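Local atomic coordinates of protein-arginine-phosphatase (PDB entry 4KK3), a protein that removes phosphate from phosphorylated arginine residues in many proteins, counteracting the arginine kinase McsB, with almost no activity on phosphoserine, phosphothreonine or phosphotyrosine peptides. Residues E28-N33 with Q140-L145; A41-K46 with S66-E71; L55-I60 with I126-R131; L79-T84 with F103-Y108. One frame throughout, in Å; residues are numbered along the deposited sequence.

Contact 1: residues E28-N33 with Q140-L145; sequences EGLNVN and QLAKQL
Glu28 reaches across to Ala142 and Lys143, and its side chain can be followed outward. CB lies 4.6 Å from CB of Ala142. CG is anti to the backbone N (chi1 -174°), Glu28 CG to Ala142 CB being 4.5 Å. A bend at chi2 (67°) then brings Glu28 CD to 3.7 Å from Lys143 NZ. At the tip, OE1 takes a salt-bridge hydrogen bond from Lys143 NZ at 3.0 Å. The ammonium comes in on the syn side of OE1, 34° out of the carboxylate plane, and the two chains cross at about a right angle. OE2 has its own partner, Lys146, so the carboxylate is shared between two lysines.

This is where the sequence leaves helix 13-28 for strand 33-38 in the parallel-sheet fold of the low molecular weight phosphatases. Gly29, with positive phi, is the first residue past the helix. The chain then lies against helix 124-145. Leu30 CD1 rests on Ala142, 3.7 Å from CA and 3.8 Å from CB. Its other methyl, Leu30 CD2, meets Leu145 CB at 4.2 Å. Val32 CG1 makes a looser contact with Leu145 CD1 at 4.5 Å.

Contact 2: residues A41-K46 with S66-E71; sequences ASPNGK and SSPLTE
Ser66 is gripped by residues 42-45 and has the largest surface buried here. Its backbone N donates to Gly45 O at 2.8 Å, with an angle of 156° at the hydrogen. The donor stands well above the carbonyl plane. Ser66 CB presses on Ser42 O at 3.0 Å, a tight fit. OG is anti to the carbonyl carbon (chi1 -61°) and lies alongside Gly45, 3.6 Å from its CA. Ser66 O receives a CA-H...O contact from Pro43 CA at 3.3 Å.

Pro68 comes next. Its CD packs on CG of Pro43 at 3.7 Å, the two rings crossing at about a right angle. Ala41 CB sits 3.6 Å from Ser67 O.

The contact joins two surface loops beside the P-loop, the C-X5-R segment from Cys7 to Arg13. Ser66 OG bonds to Asn10 O, and Ser67 N bonds to Asn10 OD1. The Ser66 side chain also touches Thr11, a site important for substrate discrimination. With a single direct hydrogen bond between the loops and the serine hydroxyl turned to Asn10, the chemistry suggests that Ser66 and Ser67 probably link loop 41-46 to the substrate-binding loop through Asn10.

Contact 3: residues L55-I60 with I126-R131; sequences LFEKHI and IYKQTR
Arg131 and Leu55 form the close-packed side of this contact, where a Schellman motif ending helix 49-56 faces helix 124-145. In that motif Ile60 N donates to Leu55 O and His59 N to Phe56 O, His59 having positive phi. Leu55 CD2 lies 3.8 Å from Arg131 CG, the two side chains sliding past each other in opposite directions. The guanidinium has an aliphatic carbon over each face, both offset toward the rim: Lys58 CE 3.3 Å above one, Lys128 CB over the other. The arginine chain bends at chi3 (71°), and NH1 bonds to Ala54 O.

The outer side is charged, and part of it is looser. Glu57 OE2 is 3.4 Å from both Arg131 NH1 and NH2, and the bond from NH2 is weak. The carboxylate and guanidinium planes are 76° apart. Lys58 NZ stays 4.2 Å from Arg131 NH2, a like-charge pair that the carboxylate may ease. An alanine at Arg131 would probably leave Ala54 O without this donor and open a gap between Leu55 CD2 and Lys58 CE. The exception is Lys128 NZ, which meets Glu57 OE1 at 2.7 Å, on the syn side and 18° out of the carboxylate plane.

Contact 4: residues L79-T84 with F103-Y108; sequences LVLAMT and FTLKEY
Leu81 pairs with Phe103, and Ala82 with Thr104, as parallel neighbours in the beta-alpha-beta unit of strand 79-82, helix 85-94 and strand 102-104. Three backbone hydrogen bonds join them: Phe103 N to Val80 O, Ala82 N to Phe103 O, and Leu105 N to Ala82 O at 2.9 Å. The last carries the pairing into the first turn of helix 105-110. Thr104 and Glu107 form a capping box there: Glu107 N donates to Thr104 OG1 and Thr104 N to Glu107 OE1.

Side-chain packing is apolar. Leu79, its CG swung anti to the backbone N (chi1 -176°), reaches Tyr108 tip to tip. Its CD2 makes a CH-pi contact over one ring face, 4.0 Å from the centroid and 25° off the normal. Leu79 CD1 meets the Phe103 ring at its edge, 3.8 Å from Phe103 CD2. Leu81 CD2 lies 3.8 Å from Tyr108 CB. An alanine at Tyr108 would probably leave Leu79 CD2 without its ring face and CD1 without one of two rings, opening a gap beside the strand.

Met83, modelled as selenomethionine, touches the nucleophile Cys7. A water donates to Met83 O at 2.8 Å and accepts from Lys106 N at 3.0 Å.

Overall arrangement
Contact 4 is the buried one, combining sheet pairing with apolar packing. Contacts 1 and 3 are partly buried and both use helix 124-145, near its end and its beginning. Each sets hydrophobic packing beside a glutamate salt bridge on the more exposed side. Contact 2 is a surface contact between two loops, mostly backbone and small side chains. Contacts 1 and 4 touch directly: Leu141 packs on Leu81 and Tyr108. Contacts 1 and 2 lie on opposite sides of the chain's centre, about 25 Å apart between centres. Contacts 2 and 4 have residues beside the catalytic loop, whereas contact 1 lies away from the annotated sites.

Contact 1: residues E28-N33 with Q140-L145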
loop_
_atom_site.group_PDB
_atom_site.type_symbol
_atom_site.label_atom_id
_atom_site.label_comp_id
_atom_site.label_asym_id
_atom_site.label_seq_id
_atom_site.Cartn_x
_atom_site.Cartn_y
_atom_site.Cartn_z
ATOM N N GLU A 28 7.137 1.594 -15.949
ATOM C CA GLU A 28 8.562 1.425 -15.686
ATOM C C GLU A 28 9.045 0.065 -16.185
ATOM O O GLU A 28 10.246 -0.200 -16.253
ATOM C CB GLU A 28 8.829 1.574 -14.182
ATOM C CG GLU A 28 10.295 1.560 -13.761
ATOM C CD GLU A 28 11.070 2.769 -14.253
ATOM O OE1 GLU A 28 10.448 3.833 -14.464
ATOM O OE2 GLU A 28 12.304 2.653 -14.428
ATOM N N GLY A 29 8.103 -0.798 -16.544
ATOM C CA GLY A 29 8.441 -2.117 -17.040
ATOM C C GLY A 29 8.801 -3.060 -15.914
ATOM O O GLY A 29 9.531 -4.031 -16.112
ATOM N N LEU A 30 8.290 -2.767 -14.722
ATOM C CA LEU A 30 8.551 -3.599 -13.555
ATOM C C LEU A 30 7.769 -4.897 -13.601
ATOM O O LEU A 30 6.577 -4.904 -13.900
ATOM C CB LEU A 30 8.180 -2.850 -12.278
ATOM C CG LEU A 30 9.234 -1.936 -11.675
ATOM C CD1 LEU A 30 8.683 -1.301 -10.413
ATOM C CD2 LEU A 30 10.469 -2.740 -11.367
ATOM N N ASN A 31 8.440 -5.996 -13.282
ATOM C CA ASN A 31 7.770 -7.283 -13.196
ATOM C C ASN A 31 7.521 -7.648 -11.742
ATOM O O ASN A 31 8.300 -8.373 -11.123
ATOM C CB ASN A 31 8.575 -8.369 -13.917
ATOM C CG ASN A 31 8.506 -8.234 -15.430
ATOM O OD1 ASN A 31 7.526 -7.715 -15.971
ATOM N ND2 ASN A 31 9.542 -8.704 -16.120
ATOM N N VAL A 32 6.442 -7.106 -11.192
ATOM C CA VAL A 32 6.076 -7.365 -9.807
ATOM C C VAL A 32 4.601 -7.708 -9.705
ATOM O O VAL A 32 3.805 -7.341 -10.573
ATOM C CB VAL A 32 6.368 -6.148 -8.902
ATOM C CG1 VAL A 32 7.854 -5.850 -8.872
ATOM C CG2 VAL A 32 5.593 -4.931 -9.371
ATOM N N ASN A 33 4.247 -8.416 -8.639
ATOM C CA ASN A 33 2.865 -8.738 -8.332
ATOM C C ASN A 33 2.434 -7.898 -7.136
ATOM O O ASN A 33 3.101 -7.903 -6.112
ATOM C CB ASN A 33 2.746 -10.227 -8.013
ATOM C CG ASN A 33 1.312 -10.700 -7.951
ATOM O OD1 ASN A 33 0.687 -10.689 -6.890
ATOM N ND2 ASN A 33 0.782 -11.131 -9.090
ATOM N N GLN A 140 9.432 6.562 -6.439
ATOM C CA GLN A 140 10.769 6.257 -5.930
ATOM C C GLN A 140 10.929 4.761 -5.699
ATOM O O GLN A 140 11.983 4.205 -5.996
ATOM C CB GLN A 140 11.068 6.983 -4.624
ATOM C CG GLN A 140 10.917 8.485 -4.619
ATOM C CD GLN A 140 11.088 9.062 -3.217
ATOM O OE1 GLN A 140 12.178 8.999 -2.635
ATOM N NE2 GLN A 140 10.006 9.603 -2.658
ATOM N N LEU A 141 9.895 4.121 -5.146
ATOM C CA LEU A 141 9.913 2.680 -4.927
ATOM C C LEU A 141 10.215 1.933 -6.218
ATOM O O LEU A 141 11.040 1.023 -6.243
ATOM C CB LEU A 141 8.593 2.183 -4.315
ATOM C CG LEU A 141 8.455 0.676 -4.043
ATOM C CD1 LEU A 141 9.450 0.219 -2.970
ATOM C CD2 LEU A 141 7.032 0.306 -3.614
ATOM N N ALA A 142 9.539 2.327 -7.290
ATOM C CA ALA A 142 9.743 1.716 -8.589
ATOM C C ALA A 142 11.211 1.787 -9.008
ATOM O O ALA A 142 11.797 0.777 -9.388
ATOM C CB ALA A 142 8.858 2.377 -9.611
ATOM N N LYS A 143 11.804 2.971 -8.902
ATOM C CA LYS A 143 13.203 3.159 -9.269
ATOM C C LYS A 143 14.108 2.303 -8.391
ATOM O O LYS A 143 15.110 1.766 -8.861
ATOM C CB LYS A 143 13.612 4.633 -9.166
ATOM C CG LYS A 143 12.743 5.615 -9.949
ATOM C CD LYS A 143 12.843 5.421 -11.454
ATOM C CE LYS A 143 12.133 6.551 -12.194
ATOM N NZ LYS A 143 12.022 6.307 -13.662
ATOM N N GLN A 144 13.753 2.170 -7.117
ATOM C CA GLN A 144 14.563 1.386 -6.198
ATOM C C GLN A 144 14.465 -0.100 -6.501
ATOM O O GLN A 144 15.465 -0.813 -6.449
ATOM C CB GLN A 144 14.160 1.654 -4.750
ATOM C CG GLN A 144 14.632 2.989 -4.227
ATOM C CD GLN A 144 13.998 3.324 -2.902
ATOM O OE1 GLN A 144 13.198 2.550 -2.373
ATOM N NE2 GLN A 144 14.349 4.482 -2.354
ATOM N N LEU A 145 13.265 -0.563 -6.837
ATOM C CA LEU A 145 13.062 -1.985 -7.113
ATOM C C LEU A 145 13.902 -2.488 -8.292
ATOM O O LEU A 145 14.159 -3.686 -8.409
ATOM C CB LEU A 145 11.582 -2.301 -7.318
ATOM C CG LEU A 145 10.745 -2.305 -6.035
ATOM C CD1 LEU A 145 9.285 -2.437 -6.367
ATOM C CD2 LEU A 145 11.181 -3.436 -5.116
#

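Contact 2: residues A41-K46 with S66-E71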
loop_
_atom_site.group_PDB
_atom_site.type_symbol
_atom_site.label_atom_id
_atom_site.label_comp_id
_atom_site.label_asym_id
_atom_site.label_seq_id
_atom_site.Cartn_x
_atom_site.Cartn_y
_atom_site.Cartn_z
ATOM N N ALA A 41 -9.679 -5.009 8.474
ATOM C CA ALA A 41 -10.517 -4.865 7.289
ATOM C C ALA A 41 -11.658 -5.870 7.322
ATOM O O ALA A 41 -11.546 -6.924 7.940
ATOM C CB ALA A 41 -9.680 -5.083 6.051
ATOM N N SER A 42 -12.759 -5.537 6.656
ATOM C CA SER A 42 -13.802 -6.515 6.372
ATOM C C SER A 42 -13.569 -7.004 4.948
ATOM O O SER A 42 -12.909 -6.329 4.172
ATOM C CB SER A 42 -15.182 -5.870 6.466
ATOM O OG SER A 42 -15.290 -5.062 7.623
ATOM N N PRO A 43 -14.062 -8.200 4.609
ATOM C CA PRO A 43 -14.087 -8.521 3.177
ATOM C C PRO A 43 -15.349 -7.951 2.527
ATOM O O PRO A 43 -16.257 -7.525 3.242
ATOM C CB PRO A 43 -14.096 -10.055 3.152
ATOM C CG PRO A 43 -13.662 -10.477 4.533
ATOM C CD PRO A 43 -14.173 -9.404 5.445
ATOM N N ASN A 44 -15.384 -7.935 1.196
ATOM C CA ASN A 44 -16.478 -7.339 0.409
ATOM C C ASN A 44 -16.606 -5.813 0.481
ATOM O O ASN A 44 -17.415 -5.223 -0.234
ATOM C CB ASN A 44 -17.833 -8.003 0.678
ATOM C CG ASN A 44 -18.821 -7.786 -0.458
ATOM O OD1 ASN A 44 -18.429 -7.457 -1.580
ATOM N ND2 ASN A 44 -20.103 -7.971 -0.175
ATOM N N GLY A 45 -15.807 -5.172 1.326
ATOM C CA GLY A 45 -15.813 -3.723 1.412
ATOM C C GLY A 45 -15.374 -3.120 0.094
ATOM O O GLY A 45 -14.907 -3.831 -0.788
ATOM N N LYS A 46 -15.537 -1.813 -0.060
ATOM C CA LYS A 46 -15.053 -1.147 -1.259
ATOM C C LYS A 46 -14.131 -0.008 -0.873
ATOM O O LYS A 46 -14.147 0.450 0.269
ATOM C CB LYS A 46 -16.208 -0.582 -2.091
ATOM C CG LYS A 46 -17.026 -1.600 -2.868
ATOM C CD LYS A 46 -18.026 -0.879 -3.775
ATOM C CE LYS A 46 -19.008 -1.840 -4.427
ATOM N NZ LYS A 46 -19.993 -1.124 -5.297
ATOM N N SER A 66 -12.291 -4.836 -0.279
ATOM C CA SER A 66 -11.444 -4.963 0.913
ATOM C C SER A 66 -11.090 -6.414 1.255
ATOM O O SER A 66 -11.894 -7.331 1.076
ATOM C CB SER A 66 -12.120 -4.299 2.115
ATOM O OG SER A 66 -12.335 -2.918 1.891
ATOM N N SER A 67 -9.879 -6.612 1.761
ATOM C CA SER A 67 -9.417 -7.941 2.144
ATOM C C SER A 67 -8.665 -7.867 3.470
ATOM O O SER A 67 -7.843 -6.977 3.664
ATOM C CB SER A 67 -8.507 -8.514 1.054
ATOM O OG SER A 67 -7.905 -9.727 1.470
ATOM N N PRO A 68 -8.943 -8.806 4.387
ATOM C CA PRO A 68 -8.162 -8.829 5.626
ATOM C C PRO A 68 -6.795 -9.421 5.353
ATOM O O PRO A 68 -6.642 -10.272 4.478
ATOM C CB PRO A 68 -8.963 -9.777 6.526
ATOM C CG PRO A 68 -9.662 -10.688 5.575
ATOM C CD PRO A 68 -10.004 -9.830 4.375
ATOM N N LEU A 69 -5.800 -8.967 6.096
ATOM C CA LEU A 69 -4.497 -9.577 6.011
ATOM C C LEU A 69 -4.581 -10.955 6.667
ATOM O O LEU A 69 -5.240 -11.117 7.689
ATOM C CB LEU A 69 -3.479 -8.697 6.714
ATOM C CG LEU A 69 -2.020 -9.099 6.576
ATOM C CD1 LEU A 69 -1.543 -8.990 5.141
ATOM C CD2 LEU A 69 -1.215 -8.207 7.468
ATOM N N THR A 70 -3.941 -11.949 6.064
ATOM C CA THR A 70 -3.967 -13.305 6.602
ATOM C C THR A 70 -2.562 -13.865 6.687
ATOM O O THR A 70 -1.635 -13.321 6.084
ATOM C CB THR A 70 -4.768 -14.255 5.709
ATOM O OG1 THR A 70 -4.126 -14.344 4.434
ATOM C CG2 THR A 70 -6.194 -13.763 5.542
ATOM N N GLU A 71 -2.416 -14.964 7.424
ATOM C CA GLU A 71 -1.129 -15.635 7.554
ATOM C C GLU A 71 -0.602 -16.069 6.189
ATOM O O GLU A 71 0.585 -15.925 5.904
ATOM C CB GLU A 71 -1.243 -16.839 8.496
ATOM C CG GLU A 71 -0.009 -17.731 8.543
ATOM C CD GLU A 71 1.167 -17.086 9.253
ATOM O OE1 GLU A 71 0.944 -16.182 10.086
ATOM O OE2 GLU A 71 2.319 -17.491 8.981
#

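Contact 3: residues L55-I60 with I126-R131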
loop_
_atom_site.group_PDB
_atom_site.type_symbol
_atom_site.label_atom_id
_atom_site.label_comp_id
_atom_site.label_asym_id
_atom_site.label_seq_id
_atom_site.Cartn_x
_atom_site.Cartn_y
_atom_site.Cartn_z
ATOM N N LEU A 55 -8.341 8.995 -7.467
ATOM C CA LEU A 55 -7.602 8.290 -8.508
ATOM C C LEU A 55 -8.243 8.533 -9.872
ATOM O O LEU A 55 -7.540 8.610 -10.877
ATOM C CB LEU A 55 -7.527 6.794 -8.238
ATOM C CG LEU A 55 -6.725 6.394 -6.988
ATOM C CD1 LEU A 55 -6.099 5.010 -7.116
ATOM C CD2 LEU A 55 -5.684 7.432 -6.579
ATOM N N PHE A 56 -9.566 8.653 -9.886
ATOM C CA PHE A 56 -10.310 8.879 -11.126
ATOM C C PHE A 56 -9.832 10.166 -11.820
ATOM O O PHE A 56 -9.718 10.232 -13.058
ATOM C CB PHE A 56 -11.810 8.933 -10.798
ATOM C CG PHE A 56 -12.707 9.047 -12.016
ATOM C CD1 PHE A 56 -13.083 7.920 -12.724
ATOM C CD2 PHE A 56 -13.197 10.275 -12.409
ATOM C CE1 PHE A 56 -13.927 8.026 -13.837
ATOM C CE2 PHE A 56 -14.035 10.389 -13.514
ATOM C CZ PHE A 56 -14.398 9.257 -14.217
ATOM N N GLU A 57 -9.517 11.175 -11.009
ATOM C CA GLU A 57 -8.967 12.436 -11.496
ATOM C C GLU A 57 -7.675 12.248 -12.305
ATOM O O GLU A 57 -7.420 12.980 -13.268
ATOM C CB GLU A 57 -8.739 13.403 -10.328
ATOM C CG GLU A 57 -7.784 14.549 -10.626
ATOM C CD GLU A 57 -7.602 15.464 -9.436
ATOM O OE1 GLU A 57 -8.520 15.512 -8.600
ATOM O OE2 GLU A 57 -6.547 16.127 -9.329
ATOM N N LYS A 58 -6.887 11.249 -11.929
ATOM C CA LYS A 58 -5.641 10.927 -12.610
ATOM C C LYS A 58 -5.800 9.779 -13.602
ATOM O O LYS A 58 -4.811 9.171 -14.021
ATOM C CB LYS A 58 -4.565 10.560 -11.580
ATOM C CG LYS A 58 -4.293 11.658 -10.573
ATOM C CD LYS A 58 -3.451 12.762 -11.190
ATOM C CE LYS A 58 -2.859 13.659 -10.118
ATOM N NZ LYS A 58 -1.897 14.641 -10.681
ATOM N N HIS A 59 -7.046 9.495 -13.973
ATOM C CA HIS A 59 -7.374 8.459 -14.950
ATOM C C HIS A 59 -6.949 7.060 -14.530
ATOM O O HIS A 59 -6.546 6.250 -15.355
ATOM C CB HIS A 59 -6.815 8.818 -16.341
ATOM C CG HIS A 59 -7.240 10.172 -16.814
ATOM N ND1 HIS A 59 -8.276 10.354 -17.701
ATOM C CD2 HIS A 59 -6.788 11.409 -16.501
ATOM C CE1 HIS A 59 -8.436 11.647 -17.930
ATOM N NE2 HIS A 59 -7.549 12.308 -17.213
ATOM N N ILE A 60 -7.062 6.773 -13.236
ATOM C CA ILE A 60 -6.809 5.432 -12.745
ATOM C C ILE A 60 -8.077 4.923 -12.091
ATOM O O ILE A 60 -8.686 5.637 -11.294
ATOM C CB ILE A 60 -5.667 5.434 -11.702
ATOM C CG1 ILE A 60 -4.335 5.773 -12.383
ATOM C CG2 ILE A 60 -5.575 4.076 -11.017
ATOM C CD1 ILE A 60 -3.153 5.852 -11.416
ATOM N N ILE A 126 -8.165 16.251 1.378
ATOM C CA ILE A 126 -7.300 15.415 2.220
ATOM C C ILE A 126 -6.856 14.170 1.447
ATOM O O ILE A 126 -5.672 13.813 1.435
ATOM C CB ILE A 126 -8.009 14.970 3.516
ATOM C CG1 ILE A 126 -8.265 16.168 4.429
ATOM C CG2 ILE A 126 -7.166 13.933 4.276
ATOM C CD1 ILE A 126 -6.998 16.782 4.993
ATOM N N TYR A 127 -7.812 13.518 0.791
ATOM C CA TYR A 127 -7.511 12.341 -0.023
ATOM C C TYR A 127 -6.564 12.642 -1.174
ATOM O O TYR A 127 -5.691 11.837 -1.483
ATOM C CB TYR A 127 -8.782 11.725 -0.589
ATOM C CG TYR A 127 -9.485 10.786 0.347
ATOM C CD1 TYR A 127 -10.262 11.273 1.382
ATOM C CD2 TYR A 127 -9.388 9.407 0.188
ATOM C CE1 TYR A 127 -10.913 10.423 2.238
ATOM C CE2 TYR A 127 -10.051 8.543 1.042
ATOM C CZ TYR A 127 -10.805 9.059 2.063
ATOM O OH TYR A 127 -11.467 8.212 2.922
ATOM N N LYS A 128 -6.736 13.788 -1.822
ATOM C CA LYS A 128 -5.875 14.112 -2.950
ATOM C C LYS A 128 -4.447 14.352 -2.474
ATOM O O LYS A 128 -3.495 14.024 -3.174
ATOM C CB LYS A 128 -6.415 15.292 -3.764
ATOM C CG LYS A 128 -7.703 14.965 -4.486
ATOM C CD LYS A 128 -8.160 16.150 -5.331
ATOM C CE LYS A 128 -9.578 15.975 -5.823
ATOM N NZ LYS A 128 -9.935 17.005 -6.851
ATOM N N GLN A 129 -4.303 14.899 -1.269
ATOM C CA GLN A 129 -2.987 15.070 -0.659
ATOM C C GLN A 129 -2.343 13.717 -0.348
ATOM O O GLN A 129 -1.160 13.515 -0.596
ATOM C CB GLN A 129 -3.088 15.929 0.605
ATOM C CG GLN A 129 -3.515 17.373 0.327
ATOM C CD GLN A 129 -3.687 18.191 1.596
ATOM O OE1 GLN A 129 -4.803 18.374 2.087
ATOM N NE2 GLN A 129 -2.579 18.691 2.131
ATOM N N THR A 130 -3.135 12.789 0.174
ATOM C CA THR A 130 -2.665 11.425 0.408
ATOM C C THR A 130 -2.244 10.770 -0.907
ATOM O O THR A 130 -1.177 10.158 -1.014
ATOM C CB THR A 130 -3.749 10.578 1.066
ATOM O OG1 THR A 130 -4.072 11.146 2.339
ATOM C CG2 THR A 130 -3.262 9.149 1.267
ATOM N N ARG A 131 -3.089 10.922 -1.919
ATOM C CA ARG A 131 -2.759 10.402 -3.242
ATOM C C ARG A 131 -1.394 10.916 -3.719
ATOM O O ARG A 131 -0.561 10.141 -4.188
ATOM C CB ARG A 131 -3.844 10.798 -4.251
ATOM C CG ARG A 131 -3.520 10.365 -5.676
ATOM C CD ARG A 131 -4.372 11.147 -6.681
ATOM N NE ARG A 131 -3.958 12.548 -6.763
ATOM C CZ ARG A 131 -4.734 13.549 -7.176
ATOM N NH1 ARG A 131 -5.998 13.338 -7.542
ATOM N NH2 ARG A 131 -4.246 14.778 -7.198
#

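Contact 4: residues L79-T84 with F103-Y108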
loop_
_atom_site.group_PDB
_atom_site.type_symbol
_atom_site.label_atom_id
_atom_site.label_comp_id
_atom_site.label_asym_id
_atom_site.label_seq_id
_atom_site.Cartn_x
_atom_site.Cartn_y
_atom_site.Cartn_z
ATOM N N LEU A 79 7.680 -8.717 0.171
ATOM C CA LEU A 79 7.811 -7.424 0.826
ATOM C C LEU A 79 6.445 -6.922 1.259
ATOM O O LEU A 79 5.507 -6.921 0.472
ATOM C CB LEU A 79 8.451 -6.408 -0.123
ATOM C CG LEU A 79 8.782 -5.002 0.393
ATOM C CD1 LEU A 79 9.759 -5.061 1.572
ATOM C CD2 LEU A 79 9.350 -4.161 -0.754
ATOM N N VAL A 80 6.345 -6.516 2.518
ATOM C CA VAL A 80 5.104 -5.987 3.069
ATOM C C VAL A 80 5.341 -4.538 3.459
ATOM O O VAL A 80 6.175 -4.252 4.305
ATOM C CB VAL A 80 4.672 -6.794 4.301
ATOM C CG1 VAL A 80 3.355 -6.262 4.861
ATOM C CG2 VAL A 80 4.555 -8.275 3.952
ATOM N N LEU A 81 4.622 -3.607 2.826
ATOM C CA LEU A 81 4.855 -2.200 3.109
ATOM C C LEU A 81 3.641 -1.594 3.782
ATOM O O LEU A 81 2.593 -1.419 3.160
ATOM C CB LEU A 81 5.180 -1.440 1.821
ATOM C CG LEU A 81 6.471 -1.929 1.154
ATOM C CD1 LEU A 81 6.679 -1.288 -0.219
ATOM C CD2 LEU A 81 7.681 -1.678 2.065
ATOM N N ALA A 82 3.808 -1.261 5.048
ATOM C CA ALA A 82 2.746 -0.774 5.901
ATOM C C ALA A 82 2.691 0.736 5.833
ATOM O O ALA A 82 3.705 1.384 5.610
ATOM C CB ALA A 82 3.041 -1.204 7.353
HETATM N N MSE A 83 1.522 1.312 6.071
HETATM C CA MSE A 83 1.417 2.777 6.044
HETATM C C MSE A 83 2.042 3.448 7.266
HETATM O O MSE A 83 2.677 4.506 7.160
HETATM C CB MSE A 83 -0.035 3.231 5.900
HETATM C CG MSE A 83 -0.700 2.800 4.605
HETATM SE SE MSE A 83 0.283 3.387 3.007
HETATM C CE MSE A 83 0.008 1.792 1.933
ATOM N N THR A 84 1.859 2.841 8.435
ATOM C CA THR A 84 2.354 3.446 9.669
ATOM C C THR A 84 3.197 2.474 10.503
ATOM O O THR A 84 3.129 1.252 10.326
ATOM C CB THR A 84 1.206 3.950 10.572
ATOM O OG1 THR A 84 0.575 2.832 11.206
ATOM C CG2 THR A 84 0.159 4.741 9.761
ATOM N N PHE A 103 8.072 -3.380 6.519
ATOM C CA PHE A 103 8.636 -2.048 6.685
ATOM C C PHE A 103 7.539 -1.041 6.434
ATOM O O PHE A 103 6.612 -1.333 5.687
ATOM C CB PHE A 103 9.766 -1.831 5.668
ATOM C CG PHE A 103 10.886 -2.828 5.791
ATOM C CD1 PHE A 103 11.907 -2.630 6.711
ATOM C CD2 PHE A 103 10.911 -3.969 5.001
ATOM C CE1 PHE A 103 12.940 -3.550 6.847
ATOM C CE2 PHE A 103 11.948 -4.889 5.126
ATOM C CZ PHE A 103 12.960 -4.681 6.054
ATOM N N THR A 104 7.626 0.154 7.014
ATOM C CA THR A 104 6.722 1.197 6.531
ATOM C C THR A 104 7.153 1.634 5.145
ATOM O O THR A 104 8.320 1.490 4.772
ATOM C CB THR A 104 6.644 2.435 7.427
ATOM O OG1 THR A 104 7.892 3.132 7.391
ATOM C CG2 THR A 104 6.284 2.039 8.868
ATOM N N LEU A 105 6.197 2.154 4.377
ATOM C CA LEU A 105 6.497 2.638 3.041
ATOM C C LEU A 105 7.559 3.742 3.093
ATOM O O LEU A 105 8.521 3.731 2.314
ATOM C CB LEU A 105 5.208 3.110 2.363
ATOM C CG LEU A 105 5.353 3.686 0.959
ATOM C CD1 LEU A 105 6.017 2.714 -0.000
ATOM C CD2 LEU A 105 3.971 4.057 0.449
ATOM N N LYS A 106 7.421 4.670 4.039
ATOM C CA LYS A 106 8.386 5.758 4.131
ATOM C C LYS A 106 9.785 5.261 4.520
ATOM O O LYS A 106 10.760 5.654 3.895
ATOM C CB LYS A 106 7.895 6.894 5.027
ATOM C CG LYS A 106 6.728 7.663 4.387
ATOM C CD LYS A 106 6.304 8.870 5.202
ATOM C CE LYS A 106 5.232 9.659 4.443
ATOM N NZ LYS A 106 4.730 10.812 5.232
ATOM N N GLU A 107 9.861 4.387 5.531
ATOM C CA GLU A 107 11.123 3.744 5.934
ATOM C C GLU A 107 11.880 3.165 4.755
ATOM O O GLU A 107 13.060 3.447 4.529
ATOM C CB GLU A 107 10.828 2.540 6.842
ATOM C CG GLU A 107 10.978 2.719 8.305
ATOM C CD GLU A 107 10.877 1.385 9.030
ATOM O OE1 GLU A 107 10.110 0.486 8.584
ATOM O OE2 GLU A 107 11.580 1.231 10.040
ATOM N N TYR A 108 11.186 2.312 4.014
ATOM C CA TYR A 108 11.809 1.526 2.970
ATOM C C TYR A 108 12.312 2.413 1.842
ATOM O O TYR A 108 13.414 2.226 1.326
ATOM C CB TYR A 108 10.805 0.508 2.442
ATOM C CG TYR A 108 11.431 -0.562 1.594
ATOM C CD1 TYR A 108 11.446 -0.464 0.212
ATOM C CD2 TYR A 108 12.025 -1.666 2.185
ATOM C CE1 TYR A 108 12.027 -1.451 -0.559
ATOM C CE2 TYR A 108 12.610 -2.647 1.431
ATOM C CZ TYR A 108 12.613 -2.539 0.058
ATOM O OH TYR A 108 13.203 -3.541 -0.679
HETATM O O HOH W 1 5.146 5.116 5.979
#